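Local atomic coordinates of GphF Dehydratase 1 (Archangium violaceum, PDB entry 6MBH), a protein that probably dehydrates acyl chains carried through the gephyronic acid polyketide synthase, here as a variant that has lost its enoyl-isomerase activity. Residues A[183-188]-A[200-205]. Sequence-based numbering, arbitrary orientation.
Sequences VCLQGE and PALLDA
Val183 straddles the methyl group of Ala205: its CG1 lies 3.5 Å from Ala205 CB, tighter than a usual carbon contact, while CG2 reaches the same CB from 3.9 Å. The valine is turned with CG1 anti to its own backbone N (chi1 164°), which lets that branch meet Leu202 as well, 3.9 Å from Leu202 CG. Leu185, two residues further along the chain, also faces the helix and spreads its two methyls over the preceding turn. Its CD2 rests 3.8 Å from Ala201 CB and is almost as near Leu202 N, whereas CD1 approaches Leu202 CB at 4.1 Å. The two leucine side chains cross at about a right angle. With its CG anti to the backbone N (chi1 -173°), Leu202 brings that carbon against Val183 CG1, while its CB, fixed by the helix backbone, meets Leu185. Ala201 and Ala205, one helical turn apart, offer only methyl groups, which probably helps the end of strand 178-184 and Leu185 approach helix 200-214 closely. Were Val183 an alanine, both methyls against Ala205 CB would go, and a gap would probably open there and beside Leu202 CG. Val242 of strand 241-248 touches both Val183 and Leu202, continuing the apolar layer. This is sheet-against-helix packing in the second half of the double-hotdog fold of polyketide synthase dehydratases, where the long helix packs against the curved sheet. No hydrogen bond joins the two segments, and the five touching residues are buried; between these segments the contact depends on burial of apolar surface and van der Waals fit.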
ATOM      1  N   VAL A 183      10.621  -5.218  -9.163  1.00 17.06           N
ATOM      2  CA  VAL A 183      10.114  -5.716  -7.890  1.00 18.77           C
ATOM      3  C   VAL A 183       9.590  -7.132  -8.129  1.00 19.33           C
ATOM      4  O   VAL A 183       8.865  -7.357  -9.099  1.00 20.36           O
ATOM      5  CB  VAL A 183       9.008  -4.779  -7.383  1.00 22.54           C
ATOM      6  CG1 VAL A 183       8.216  -5.491  -6.298  1.00 24.52           C
ATOM      7  CG2 VAL A 183       9.682  -3.472  -6.843  1.00 22.38           C
ATOM      8  N   CYS A 184      10.010  -8.103  -7.308  1.00 19.58           N
ATOM      9  CA  CYS A 184       9.541  -9.478  -7.465  1.00 21.59           C
ATOM     10  C   CYS A 184       9.238 -10.075  -6.087  1.00 23.29           C
ATOM     11  O   CYS A 184      10.093 -10.008  -5.198  1.00 24.55           O
ATOM     12  CB  CYS A 184      10.615 -10.319  -8.144  1.00 23.86           C
ATOM     13  SG  CYS A 184      10.071 -11.961  -8.709  1.00 34.29           S
ATOM     14  N   LEU A 185       8.041 -10.665  -5.902  1.00 20.64           N
ATOM     15  CA  LEU A 185       7.788 -11.439  -4.693  1.00 22.44           C
ATOM     16  C   LEU A 185       8.311 -12.865  -4.811  1.00 23.47           C
ATOM     17  O   LEU A 185       8.282 -13.487  -5.866  1.00 28.58           O
ATOM     18  CB  LEU A 185       6.291 -11.496  -4.394  1.00 21.98           C
ATOM     19  CG  LEU A 185       5.601 -10.131  -4.336  1.00 20.85           C
ATOM     20  CD1 LEU A 185       4.104 -10.444  -4.198  1.00 19.69           C
ATOM     21  CD2 LEU A 185       6.097  -9.310  -3.126  1.00 24.03           C
ATOM     22  N   GLN A 186       8.691 -13.422  -3.673  1.00 29.97           N
ATOM     23  CA  GLN A 186       8.976 -14.843  -3.614  1.00 36.95           C
ATOM     24  C   GLN A 186       8.322 -15.372  -2.344  1.00 29.54           C
ATOM     25  O   GLN A 186       7.615 -14.652  -1.651  1.00 27.54           O
ATOM     26  CB  GLN A 186      10.495 -15.132  -3.666  1.00 44.88           C
ATOM     27  CG  GLN A 186      11.165 -15.108  -5.087  1.00 48.44           C
ATOM     28  CD  GLN A 186      12.482 -15.890  -5.083  1.00 56.86           C
ATOM     29  OE1 GLN A 186      13.052 -16.113  -4.021  1.00 61.38           O
ATOM     30  NE2 GLN A 186      12.937 -16.342  -6.248  1.00 55.34           N
ATOM     31  N   GLY A 187       8.543 -16.652  -2.069  1.00 28.03           N
ATOM     32  CA  GLY A 187       8.076 -17.284  -0.840  1.00 29.59           C
ATOM     33  C   GLY A 187       6.562 -17.230  -0.681  1.00 27.36           C
ATOM     34  O   GLY A 187       5.779 -17.374  -1.631  1.00 28.62           O
ATOM     35  N   GLU A 188       6.153 -17.045   0.569  1.00 27.31           N
ATOM     36  CA  GLU A 188       4.744 -17.086   0.894  1.00 29.19           C
ATOM     37  C   GLU A 188       3.997 -15.959   0.197  1.00 26.35           C
ATOM     38  O   GLU A 188       2.871 -16.149  -0.263  1.00 26.77           O
ATOM     39  CB  GLU A 188       4.588 -16.996   2.402  1.00 32.84           C
ATOM     40  CG  GLU A 188       3.198 -17.028   2.878  1.00 44.29           C
ATOM     41  CD  GLU A 188       3.134 -17.179   4.402  1.00 58.62           C
ATOM     42  OE1 GLU A 188       2.005 -17.182   4.959  1.00 61.25           O
ATOM     43  OE2 GLU A 188       4.215 -17.300   5.037  1.00 62.53           O
ATOM     44  N   PRO A 200      -0.049  -6.180  -0.899  1.00 19.48           N
ATOM     45  CA  PRO A 200       0.585  -5.075  -0.159  1.00 19.95           C
ATOM     46  C   PRO A 200       2.081  -5.148  -0.137  1.00 19.04           C
ATOM     47  O   PRO A 200       2.692  -4.092  -0.158  1.00 19.10           O
ATOM     48  CB  PRO A 200       0.019  -5.232   1.253  1.00 21.17           C
ATOM     49  CG  PRO A 200      -1.338  -5.860   1.053  1.00 24.03           C
ATOM     50  CD  PRO A 200      -1.171  -6.787  -0.182  1.00 18.07           C
ATOM     51  N   ALA A 201       2.698  -6.354  -0.111  1.00 18.90           N
ATOM     52  CA  ALA A 201       4.160  -6.425  -0.122  1.00 18.98           C
ATOM     53  C   ALA A 201       4.715  -5.941  -1.466  1.00 20.58           C
ATOM     54  O   ALA A 201       5.822  -5.395  -1.513  1.00 21.48           O
ATOM     55  CB  ALA A 201       4.631  -7.841   0.108  1.00 19.07           C
ATOM     56  N   LEU A 202       3.962  -6.129  -2.566  1.00 18.44           N
ATOM     57  CA  LEU A 202       4.463  -5.665  -3.849  1.00 18.04           C
ATOM     58  C   LEU A 202       4.314  -4.142  -3.981  1.00 21.18           C
ATOM     59  O   LEU A 202       5.254  -3.460  -4.427  1.00 20.30           O
ATOM     60  CB  LEU A 202       3.735  -6.405  -4.985  1.00 21.12           C
ATOM     61  CG  LEU A 202       4.319  -6.108  -6.378  1.00 22.06           C
ATOM     62  CD1 LEU A 202       4.164  -7.331  -7.213  1.00 23.45           C
ATOM     63  CD2 LEU A 202       3.450  -5.032  -6.971  1.00 23.45           C
ATOM     64  N   LEU A 203       3.164  -3.592  -3.530  1.00 17.69           N
ATOM     65  CA  LEU A 203       2.980  -2.138  -3.589  1.00 17.42           C
ATOM     66  C   LEU A 203       3.943  -1.449  -2.627  1.00 19.73           C
ATOM     67  O   LEU A 203       4.548  -0.414  -2.975  1.00 17.86           O
ATOM     68  CB  LEU A 203       1.513  -1.756  -3.293  1.00 19.61           C
ATOM     69  CG  LEU A 203       1.253  -0.238  -3.503  1.00 17.95           C
ATOM     70  CD1 LEU A 203       1.657   0.297  -4.932  1.00 18.94           C
ATOM     71  CD2 LEU A 203      -0.176   0.126  -3.176  1.00 19.87           C
ATOM     72  N   ASP A 204       4.156  -2.044  -1.440  1.00 17.12           N
ATOM     73  CA  ASP A 204       5.119  -1.466  -0.517  1.00 15.29           C
ATOM     74  C   ASP A 204       6.494  -1.435  -1.151  1.00 14.27           C
ATOM     75  O   ASP A 204       7.265  -0.510  -0.933  1.00 16.96           O
ATOM     76  CB  ASP A 204       5.194  -2.298   0.778  1.00 18.35           C
ATOM     77  CG  ASP A 204       6.377  -1.875   1.662  1.00 20.46           C
ATOM     78  OD1 ASP A 204       6.239  -0.811   2.321  1.00 20.65           O
ATOM     79  OD2 ASP A 204       7.407  -2.614   1.675  1.00 21.10           O
ATOM     80  N   ALA A 205       6.877  -2.502  -1.869  1.00 15.69           N
ATOM     81  CA  ALA A 205       8.193  -2.493  -2.524  1.00 20.25           C
ATOM     82  C   ALA A 205       8.329  -1.350  -3.535  1.00 20.62           C
ATOM     83  O   ALA A 205       9.410  -0.754  -3.664  1.00 18.76           O
ATOM     84  CB  ALA A 205       8.422  -3.841  -3.223  1.00 22.40           C
TER